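Local coordinates for unsaturated chondroitin disaccharide hydrolase (Streptococcus agalactiae, PDB 3ANK), which hydrolyses unsaturated chondroitin, hyaluronan and heparin disaccharides, preferring sulfated ones, and releases the unsaturated uronic acid from their non-reducing end, at residues A[173-178]-A[249-254]; A[116-121]-A[177-182]. The protein carries 1 engineered substitution. All coordinates share one frame; numbering follows the deposited sequence.

Interaction 1: A[173-178]-A[249-254]; sequences IINCLL and QAWGIY. Engineered in segment 173-178: Asn175 (natural residue Asp). With GCD (4-deoxy-alpha-L-threo-hex-4-enopyranuronic acid), chain B.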
ATOM      1  N   ILE A 173      -0.733  13.834  -5.636  1.00 30.88           N
ATOM      2  CA  ILE A 173       0.210  12.759  -5.895  1.00 30.01           C
ATOM      3  C   ILE A 173      -0.540  11.431  -5.995  1.00 29.09           C
ATOM      4  O   ILE A 173      -1.643  11.291  -5.460  1.00 28.21           O
ATOM      5  CB  ILE A 173       1.284  12.697  -4.803  1.00 30.37           C
ATOM      6  CG1 ILE A 173       0.630  12.520  -3.432  1.00 30.93           C
ATOM      7  CG2 ILE A 173       2.131  13.970  -4.832  1.00 30.72           C
ATOM      8  CD1 ILE A 173       1.592  12.666  -2.268  1.00 32.22           C
ATOM      9  N   ILE A 174       0.056  10.471  -6.696  1.00 27.99           N
ATOM     10  CA  ILE A 174      -0.616   9.201  -6.969  1.00 27.33           C
ATOM     11  C   ILE A 174      -0.982   8.490  -5.657  1.00 26.77           C
ATOM     12  O   ILE A 174      -1.983   7.769  -5.589  1.00 26.27           O
ATOM     13  CB  ILE A 174       0.242   8.291  -7.892  1.00 27.46           C
ATOM     14  CG1 ILE A 174      -0.559   7.073  -8.348  1.00 27.23           C
ATOM     15  CG2 ILE A 174       1.543   7.891  -7.204  1.00 26.77           C
ATOM     16  CD1 ILE A 174      -1.670   7.408  -9.317  1.00 27.67           C
ATOM     17  N   ASN A 175      -0.171   8.727  -4.627  1.00 26.17           N
ATOM     18  CA  ASN A 175      -0.394   8.213  -3.278  1.00 26.07           C
ATOM     19  C   ASN A 175      -1.811   8.482  -2.781  1.00 25.86           C
ATOM     20  O   ASN A 175      -2.373   7.697  -2.012  1.00 25.58           O
ATOM     21  CB  ASN A 175       0.575   8.873  -2.281  1.00 26.24           C
ATOM     22  CG  ASN A 175       2.028   8.874  -2.751  1.00 26.79           C
ATOM     23  OD1 ASN A 175       2.944   8.973  -1.930  1.00 29.95           O
ATOM     24  ND2 ASN A 175       2.248   8.781  -4.055  1.00 25.24           N
ATOM     25  N   CYS A 176      -2.372   9.615  -3.202  1.00 25.59           N
ATOM     26  CA  CYS A 176      -3.693  10.044  -2.739  1.00 25.74           C
ATOM     27  C   CYS A 176      -4.796   9.045  -3.065  1.00 24.72           C
ATOM     28  O   CYS A 176      -5.844   9.037  -2.418  1.00 24.06           O
ATOM     29  CB  CYS A 176      -4.042  11.427  -3.298  1.00 25.96           C
ATOM     30  SG  CYS A 176      -3.142  12.789  -2.471  1.00 31.91           S
ATOM     31  N   LEU A 177      -4.572   8.214  -4.082  1.00 23.86           N
ATOM     32  CA  LEU A 177      -5.548   7.186  -4.428  1.00 23.32           C
ATOM     33  C   LEU A 177      -5.843   6.273  -3.232  1.00 22.97           C
ATOM     34  O   LEU A 177      -6.947   5.749  -3.103  1.00 23.02           O
ATOM     35  CB  LEU A 177      -5.074   6.368  -5.631  1.00 23.08           C
ATOM     36  CG  LEU A 177      -4.992   7.151  -6.944  1.00 22.97           C
ATOM     37  CD1 LEU A 177      -4.733   6.224  -8.116  1.00 22.49           C
ATOM     38  CD2 LEU A 177      -6.261   7.963  -7.165  1.00 22.27           C
ATOM     39  N   LEU A 178      -4.849   6.082  -2.367  1.00 22.43           N
ATOM     40  CA  LEU A 178      -5.032   5.283  -1.156  1.00 22.68           C
ATOM     41  C   LEU A 178      -5.699   6.109  -0.071  1.00 22.91           C
ATOM     42  O   LEU A 178      -6.466   5.590   0.737  1.00 23.17           O
ATOM     43  CB  LEU A 178      -3.692   4.753  -0.640  1.00 22.39           C
ATOM     44  CG  LEU A 178      -3.193   3.411  -1.195  1.00 21.90           C
ATOM     45  CD1 LEU A 178      -4.030   2.277  -0.642  1.00 22.65           C
ATOM     46  CD2 LEU A 178      -3.188   3.414  -2.716  1.00 20.44           C
ATOM     47  N   GLN A 249       3.969   3.512  -9.003  1.00 14.31           N
ATOM     48  CA  GLN A 249       3.213   2.724  -9.959  1.00 14.47           C
ATOM     49  C   GLN A 249       2.231   1.812  -9.202  1.00 14.27           C
ATOM     50  O   GLN A 249       1.062   1.673  -9.586  1.00 14.15           O
ATOM     51  CB  GLN A 249       4.176   1.905 -10.825  1.00 14.17           C
ATOM     52  CG  GLN A 249       3.546   1.257 -12.061  1.00 15.24           C
ATOM     53  CD  GLN A 249       3.112   2.274 -13.114  1.00 17.07           C
ATOM     54  OE1 GLN A 249       2.267   1.981 -13.979  1.00 17.08           O
ATOM     55  NE2 GLN A 249       3.693   3.466 -13.056  1.00 13.57           N
ATOM     56  N   ALA A 250       2.712   1.220  -8.115  1.00 14.09           N
ATOM     57  CA  ALA A 250       1.905   0.333  -7.257  1.00 14.21           C
ATOM     58  C   ALA A 250       0.776   1.043  -6.528  1.00 13.78           C
ATOM     59  O   ALA A 250      -0.291   0.459  -6.335  1.00 14.48           O
ATOM     60  CB  ALA A 250       2.798  -0.404  -6.240  1.00 13.64           C
ATOM     61  N   TRP A 251       1.011   2.287  -6.103  1.00 13.90           N
ATOM     62  CA  TRP A 251      -0.043   3.086  -5.464  1.00 13.50           C
ATOM     63  C   TRP A 251      -1.218   3.204  -6.441  1.00 13.09           C
ATOM     64  O   TRP A 251      -2.385   3.235  -6.036  1.00 13.14           O
ATOM     65  CB  TRP A 251       0.448   4.499  -5.093  1.00 13.31           C
ATOM     66  CG  TRP A 251       1.380   4.606  -3.873  1.00 14.90           C
ATOM     67  CD1 TRP A 251       2.438   5.467  -3.724  1.00 15.46           C
ATOM     68  CD2 TRP A 251       1.320   3.837  -2.663  1.00 14.82           C
ATOM     69  NE1 TRP A 251       3.040   5.281  -2.491  1.00 15.17           N
ATOM     70  CE2 TRP A 251       2.370   4.286  -1.824  1.00 16.04           C
ATOM     71  CE3 TRP A 251       0.475   2.813  -2.201  1.00 17.21           C
ATOM     72  CZ2 TRP A 251       2.601   3.744  -0.548  1.00 16.78           C
ATOM     73  CZ3 TRP A 251       0.709   2.270  -0.933  1.00 16.84           C
ATOM     74  CH2 TRP A 251       1.760   2.740  -0.124  1.00 17.91           C
ATOM     75  N   GLY A 252      -0.901   3.307  -7.730  1.00 12.64           N
ATOM     76  CA  GLY A 252      -1.935   3.373  -8.773  1.00 12.06           C
ATOM     77  C   GLY A 252      -2.615   2.022  -8.947  1.00 12.30           C
ATOM     78  O   GLY A 252      -3.831   1.935  -9.021  1.00 12.38           O
ATOM     79  N   ILE A 253      -1.815   0.959  -8.998  1.00 11.92           N
ATOM     80  CA  ILE A 253      -2.335  -0.382  -9.204  1.00 11.81           C
ATOM     81  C   ILE A 253      -3.311  -0.810  -8.099  1.00 11.90           C
ATOM     82  O   ILE A 253      -4.315  -1.477  -8.369  1.00 11.74           O
ATOM     83  CB  ILE A 253      -1.186  -1.385  -9.336  1.00 11.60           C
ATOM     84  CG1 ILE A 253      -0.426  -1.093 -10.645  1.00 11.15           C
ATOM     85  CG2 ILE A 253      -1.721  -2.823  -9.305  1.00 11.74           C
ATOM     86  CD1 ILE A 253       0.945  -1.787 -10.756  1.00 12.04           C
ATOM     87  N   TYR A 254      -3.024  -0.402  -6.868  1.00 11.82           N
ATOM     88  CA  TYR A 254      -3.918  -0.665  -5.741  1.00 12.02           C
ATOM     89  C   TYR A 254      -4.990   0.423  -5.582  1.00 12.01           C
ATOM     90  O   TYR A 254      -6.163   0.122  -5.358  1.00 12.64           O
ATOM     91  CB  TYR A 254      -3.108  -0.818  -4.447  1.00 12.10           C
ATOM     92  CG  TYR A 254      -3.841  -1.535  -3.316  1.00 13.38           C
ATOM     93  CD1 TYR A 254      -3.269  -1.643  -2.055  1.00 14.10           C
ATOM     94  CD2 TYR A 254      -5.105  -2.096  -3.508  1.00 14.81           C
ATOM     95  CE1 TYR A 254      -3.920  -2.299  -1.015  1.00 13.14           C
ATOM     96  CE2 TYR A 254      -5.776  -2.750  -2.458  1.00 14.36           C
ATOM     97  CZ  TYR A 254      -5.168  -2.849  -1.216  1.00 15.08           C
ATOM     98  OH  TYR A 254      -5.817  -3.487  -0.161  1.00 14.53           O
TER
HETATM   99  C1  GCD B   2       5.478   9.986   2.035  1.00 36.90           C
HETATM  100  C2  GCD B   2       4.088  10.273   1.496  1.00 36.20           C
HETATM  101  C3  GCD B   2       3.247   9.006   1.575  1.00 35.14           C
HETATM  102  C4  GCD B   2       4.000   7.939   0.802  1.00 33.66           C
HETATM  103  C5  GCD B   2       5.384   7.994   0.690  1.00 32.75           C
HETATM  104  C6  GCD B   2       6.088   6.927  -0.123  1.00 29.81           C
HETATM  105  O2  GCD B   2       3.492  11.304   2.276  1.00 36.30           O
HETATM  106  O3  GCD B   2       1.979   9.228   0.948  1.00 35.34           O
HETATM  107  O5  GCD B   2       6.150   8.947   1.305  1.00 35.53           O
HETATM  108  O6A GCD B   2       7.330   6.974  -0.172  1.00 28.82           O
HETATM  109  O6B GCD B   2       5.392   6.045  -0.665  1.00 28.65           O
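Asn175 and Trp251 meet in the substrate pocket of an (alpha6/alpha6)-barrel, where a residue just before the short helix 176-179 and one on helix 246-263 hold the same sugar ring. Asn175 is engineered from the aspartate that serves as proton donor, and its amide stands against the pyrrole side of the indole, ND2 lying 3.3 Å from Trp251 CD1. The amide and ring planes are inclined by 48°, so this is neither a stack nor a hydrogen bond, while Asn175 CB sits over one indole face. Each residue then takes its own end of the unsaturated uronate: O3 of the sugar donates to Asn175 OD1 at 3.0 Å, whereas Trp251 NE1 donates to carboxylate oxygen O6B at 3.1 Å. That oxygen lies at the indole edge, in the ring plane, and the N-H...O angle of 150° is moderately bent. Asp115, the nucleophile, and Arg247 bond to the same sugar.

Behind this first shell, aliphatic side chains pack against the indole and its backbone. Leu178 crosses the ring at about a right angle, CD2 coming within 3.7 Å of Trp251 CE3, and its other methyl, CD1, reaches Tyr254 CD1 at 4.2 Å. The Tyr254 hydroxyl is turned to Arg389, beyond the contact. Ile174 CG2 lies near the base of the tryptophan, 4.1 Å from Trp251 CB. Because its CG1 is anti to the backbone N (chi1 -171°), the longer branch runs instead along the backbone of the neighbouring glycine, bringing Ile174 CG1 to 3.8 Å from Gly252 N. Leu177 closes on the same glycine, its CD1 resting 4.0 Å from Gly252 CA.

Interaction 2: A[116-121]-A[177-182]; sequences LGFLYT and LLNIQL
Gly117 and Asn179 bring their backbones unusually close, CA to CA 4.2 Å, where the first turn of helix 116-131 passes the junction between helices 176-179 and 181-190. Glycine leaves room there for the Asn179 amide, which lies beside the Gly117 backbone at the start of the helix.

On the pocket side, Phe118 reaches across with the far end of its ring: CE2 is 3.5 Å from Leu178 CB, and CZ is just as near that atom. With CG anti to its carbonyl carbon (chi1 -73°), the Phe118 ring is carried out to the Leu178 side chain, which it meets obliquely. Phe118 also touches the bound uronate, so it lines the glycan pocket while packing against the helix junction. On the other flank Leu182 extends its CD2 methyl to Leu116 CB at 3.9 Å and over the Leu116 carbonyl.

A water bridges the segments where the helical bonds of 177-182 are long and weak. It donates to Thr121 OG1 at 2.7 Å and to Leu178 O at 2.9 Å, and weakly accepts from Leu182 N. Thr121 OG1 in turn donates to Gly117 O at 2.9 Å, 26° from the carbonyl plane, while Thr121 N approaches that oxygen from the opposite face. Thr121 thus puts two donors on one carbonyl oxygen, and its hydroxyl, tied to Gly117 O, also receives the water's bond.

Helix 134-150 covers the Leu116, Asn179 and Leu182 side, helix 88-106 backs Leu119 and Tyr120, and helix 246-263 packs on Leu177, Leu178 and Ile180.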
ATOM      1  N   LEU A 116      -3.255  10.880   6.075  1.00 29.29           N
ATOM      2  CA  LEU A 116      -4.322  10.568   7.012  1.00 27.38           C
ATOM      3  C   LEU A 116      -4.941   9.205   6.751  1.00 25.97           C
ATOM      4  O   LEU A 116      -5.303   8.494   7.690  1.00 26.13           O
ATOM      5  CB  LEU A 116      -5.389  11.651   6.965  1.00 27.37           C
ATOM      6  CG  LEU A 116      -4.927  12.942   7.639  1.00 27.87           C
ATOM      7  CD1 LEU A 116      -5.853  14.095   7.284  1.00 28.80           C
ATOM      8  CD2 LEU A 116      -4.869  12.727   9.145  1.00 27.35           C
ATOM      9  N   GLY A 117      -5.077   8.846   5.477  1.00 24.21           N
ATOM     10  CA  GLY A 117      -5.600   7.535   5.115  1.00 22.45           C
ATOM     11  C   GLY A 117      -4.647   6.437   5.541  1.00 21.00           C
ATOM     12  O   GLY A 117      -5.046   5.476   6.179  1.00 21.24           O
ATOM     13  N   PHE A 118      -3.379   6.580   5.184  1.00 19.90           N
ATOM     14  CA  PHE A 118      -2.370   5.594   5.567  1.00 19.54           C
ATOM     15  C   PHE A 118      -2.306   5.421   7.081  1.00 19.06           C
ATOM     16  O   PHE A 118      -2.140   4.301   7.577  1.00 18.38           O
ATOM     17  CB  PHE A 118      -0.991   5.978   5.031  1.00 19.27           C
ATOM     18  CG  PHE A 118      -0.844   5.795   3.552  1.00 20.70           C
ATOM     19  CD1 PHE A 118      -0.354   6.822   2.761  1.00 22.63           C
ATOM     20  CD2 PHE A 118      -1.197   4.592   2.949  1.00 21.52           C
ATOM     21  CE1 PHE A 118      -0.218   6.656   1.388  1.00 24.46           C
ATOM     22  CE2 PHE A 118      -1.066   4.415   1.588  1.00 22.30           C
ATOM     23  CZ  PHE A 118      -0.563   5.446   0.800  1.00 23.60           C
ATOM     24  N   LEU A 119      -2.452   6.526   7.812  1.00 18.06           N
ATOM     25  CA  LEU A 119      -2.387   6.478   9.279  1.00 17.95           C
ATOM     26  C   LEU A 119      -3.609   5.825   9.941  1.00 17.74           C
ATOM     27  O   LEU A 119      -3.459   4.954  10.813  1.00 17.89           O
ATOM     28  CB  LEU A 119      -2.163   7.887   9.862  1.00 17.90           C
ATOM     29  CG  LEU A 119      -0.723   8.417   9.754  1.00 17.73           C
ATOM     30  CD1 LEU A 119      -0.681   9.916  10.032  1.00 17.80           C
ATOM     31  CD2 LEU A 119       0.206   7.675  10.715  1.00 18.72           C
ATOM     32  N   TYR A 120      -4.806   6.228   9.514  1.00 16.86           N
ATOM     33  CA  TYR A 120      -6.037   5.895  10.229  1.00 16.78           C
ATOM     34  C   TYR A 120      -6.783   4.676   9.706  1.00 16.80           C
ATOM     35  O   TYR A 120      -7.540   4.043  10.448  1.00 16.51           O
ATOM     36  CB  TYR A 120      -6.952   7.138  10.348  1.00 17.05           C
ATOM     37  CG  TYR A 120      -6.385   8.053  11.413  1.00 18.10           C
ATOM     38  CD1 TYR A 120      -6.837   7.983  12.720  1.00 19.33           C
ATOM     39  CD2 TYR A 120      -5.316   8.896  11.129  1.00 18.99           C
ATOM     40  CE1 TYR A 120      -6.278   8.773  13.715  1.00 20.61           C
ATOM     41  CE2 TYR A 120      -4.746   9.696  12.118  1.00 20.06           C
ATOM     42  CZ  TYR A 120      -5.232   9.623  13.409  1.00 21.24           C
ATOM     43  OH  TYR A 120      -4.662  10.396  14.403  1.00 22.63           O
ATOM     44  N   THR A 121      -6.560   4.330   8.440  1.00 16.81           N
ATOM     45  CA  THR A 121      -7.304   3.221   7.847  1.00 16.93           C
ATOM     46  C   THR A 121      -6.859   1.861   8.393  1.00 16.97           C
ATOM     47  O   THR A 121      -7.677   1.087   8.859  1.00 17.16           O
ATOM     48  CB  THR A 121      -7.224   3.229   6.321  1.00 17.15           C
ATOM     49  OG1 THR A 121      -7.770   4.458   5.826  1.00 17.57           O
ATOM     50  CG2 THR A 121      -8.010   2.055   5.745  1.00 17.42           C
ATOM     51  N   LEU A 177      -4.572   8.214  -4.082  1.00 23.86           N
ATOM     52  CA  LEU A 177      -5.548   7.186  -4.428  1.00 23.32           C
ATOM     53  C   LEU A 177      -5.843   6.273  -3.232  1.00 22.97           C
ATOM     54  O   LEU A 177      -6.947   5.749  -3.103  1.00 23.02           O
ATOM     55  CB  LEU A 177      -5.074   6.368  -5.631  1.00 23.08           C
ATOM     56  CG  LEU A 177      -4.992   7.151  -6.944  1.00 22.97           C
ATOM     57  CD1 LEU A 177      -4.733   6.224  -8.116  1.00 22.49           C
ATOM     58  CD2 LEU A 177      -6.261   7.963  -7.165  1.00 22.27           C
ATOM     59  N   LEU A 178      -4.849   6.082  -2.367  1.00 22.43           N
ATOM     60  CA  LEU A 178      -5.032   5.283  -1.156  1.00 22.68           C
ATOM     61  C   LEU A 178      -5.699   6.109  -0.071  1.00 22.91           C
ATOM     62  O   LEU A 178      -6.466   5.590   0.737  1.00 23.17           O
ATOM     63  CB  LEU A 178      -3.692   4.753  -0.640  1.00 22.39           C
ATOM     64  CG  LEU A 178      -3.193   3.411  -1.195  1.00 21.90           C
ATOM     65  CD1 LEU A 178      -4.030   2.277  -0.642  1.00 22.65           C
ATOM     66  CD2 LEU A 178      -3.188   3.414  -2.716  1.00 20.44           C
ATOM     67  N   ASN A 179      -5.397   7.399  -0.075  1.00 22.81           N
ATOM     68  CA  ASN A 179      -5.824   8.300   0.973  1.00 23.31           C
ATOM     69  C   ASN A 179      -7.305   8.653   0.924  1.00 22.28           C
ATOM     70  O   ASN A 179      -7.939   8.839   1.963  1.00 22.64           O
ATOM     71  CB  ASN A 179      -4.991   9.573   0.909  1.00 23.93           C
ATOM     72  CG  ASN A 179      -4.587  10.050   2.266  1.00 27.11           C
ATOM     73  OD1 ASN A 179      -4.921  11.170   2.656  1.00 32.62           O
ATOM     74  ND2 ASN A 179      -3.867   9.200   3.014  1.00 29.00           N
ATOM     75  N   ILE A 180      -7.865   8.739  -0.276  1.00 21.04           N
ATOM     76  CA  ILE A 180      -9.285   9.051  -0.417  1.00 20.11           C
ATOM     77  C   ILE A 180     -10.224   7.938   0.061  1.00 19.81           C
ATOM     78  O   ILE A 180     -11.418   8.166   0.237  1.00 19.77           O
ATOM     79  CB  ILE A 180      -9.649   9.426  -1.867  1.00 20.17           C
ATOM     80  CG1 ILE A 180      -9.318   8.276  -2.825  1.00 19.12           C
ATOM     81  CG2 ILE A 180      -8.908  10.698  -2.287  1.00 18.55           C
ATOM     82  CD1 ILE A 180      -9.792   8.539  -4.256  1.00 18.03           C
ATOM     83  N   GLN A 181      -9.708   6.732   0.261  1.00 19.18           N
ATOM     84  CA  GLN A 181     -10.580   5.655   0.743  1.00 18.67           C
ATOM     85  C   GLN A 181     -11.159   6.012   2.123  1.00 18.64           C
ATOM     86  O   GLN A 181     -12.281   5.639   2.454  1.00 18.38           O
ATOM     87  CB  GLN A 181      -9.843   4.315   0.783  1.00 18.64           C
ATOM     88  CG  GLN A 181      -9.107   3.978  -0.526  1.00 17.83           C
ATOM     89  CD  GLN A 181     -10.020   4.026  -1.733  1.00 17.31           C
ATOM     90  OE1 GLN A 181      -9.652   4.557  -2.791  1.00 19.51           O
ATOM     91  NE2 GLN A 181     -11.214   3.469  -1.590  1.00 15.54           N
ATOM     92  N   LEU A 182     -10.380   6.736   2.913  1.00 18.40           N
ATOM     93  CA  LEU A 182     -10.862   7.307   4.167  1.00 19.14           C
ATOM     94  C   LEU A 182     -12.149   8.112   3.950  1.00 18.97           C
ATOM     95  O   LEU A 182     -13.090   8.032   4.745  1.00 19.49           O
ATOM     96  CB  LEU A 182      -9.764   8.189   4.778  1.00 19.15           C
ATOM     97  CG  LEU A 182     -10.027   8.961   6.076  1.00 20.27           C
ATOM     98  CD1 LEU A 182     -10.566   8.040   7.176  1.00 19.79           C
ATOM     99  CD2 LEU A 182      -8.736   9.692   6.529  1.00 19.59           C
TER
HETATM  100  O   HOH W   1      -7.460   5.687   3.407  1.00 22.77           O

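Interactions 1 and 2 are neighbouring joints in the pocket wall, their centres 11 Å apart, and both use the short helix 176-179. Leu178 is shared, packing on an aromatic ring in each. Those two rings also touch directly, Trp251 CH2 lying 3.7 Å from Phe118 CZ with the ring planes at about 40°, and Phe118 CZ is 4.0 Å from Asn175 O. The unsaturated uronate touches Phe118 and is bonded by Asn175 and Trp251, so both contacts line its pocket. The side chain of Asp115, the nucleophile, immediately before 116-121, is about 6 Å from that of Asn175, consistent with the two contacts jointly placing the nucleophile and the proton-donor position beside one sugar.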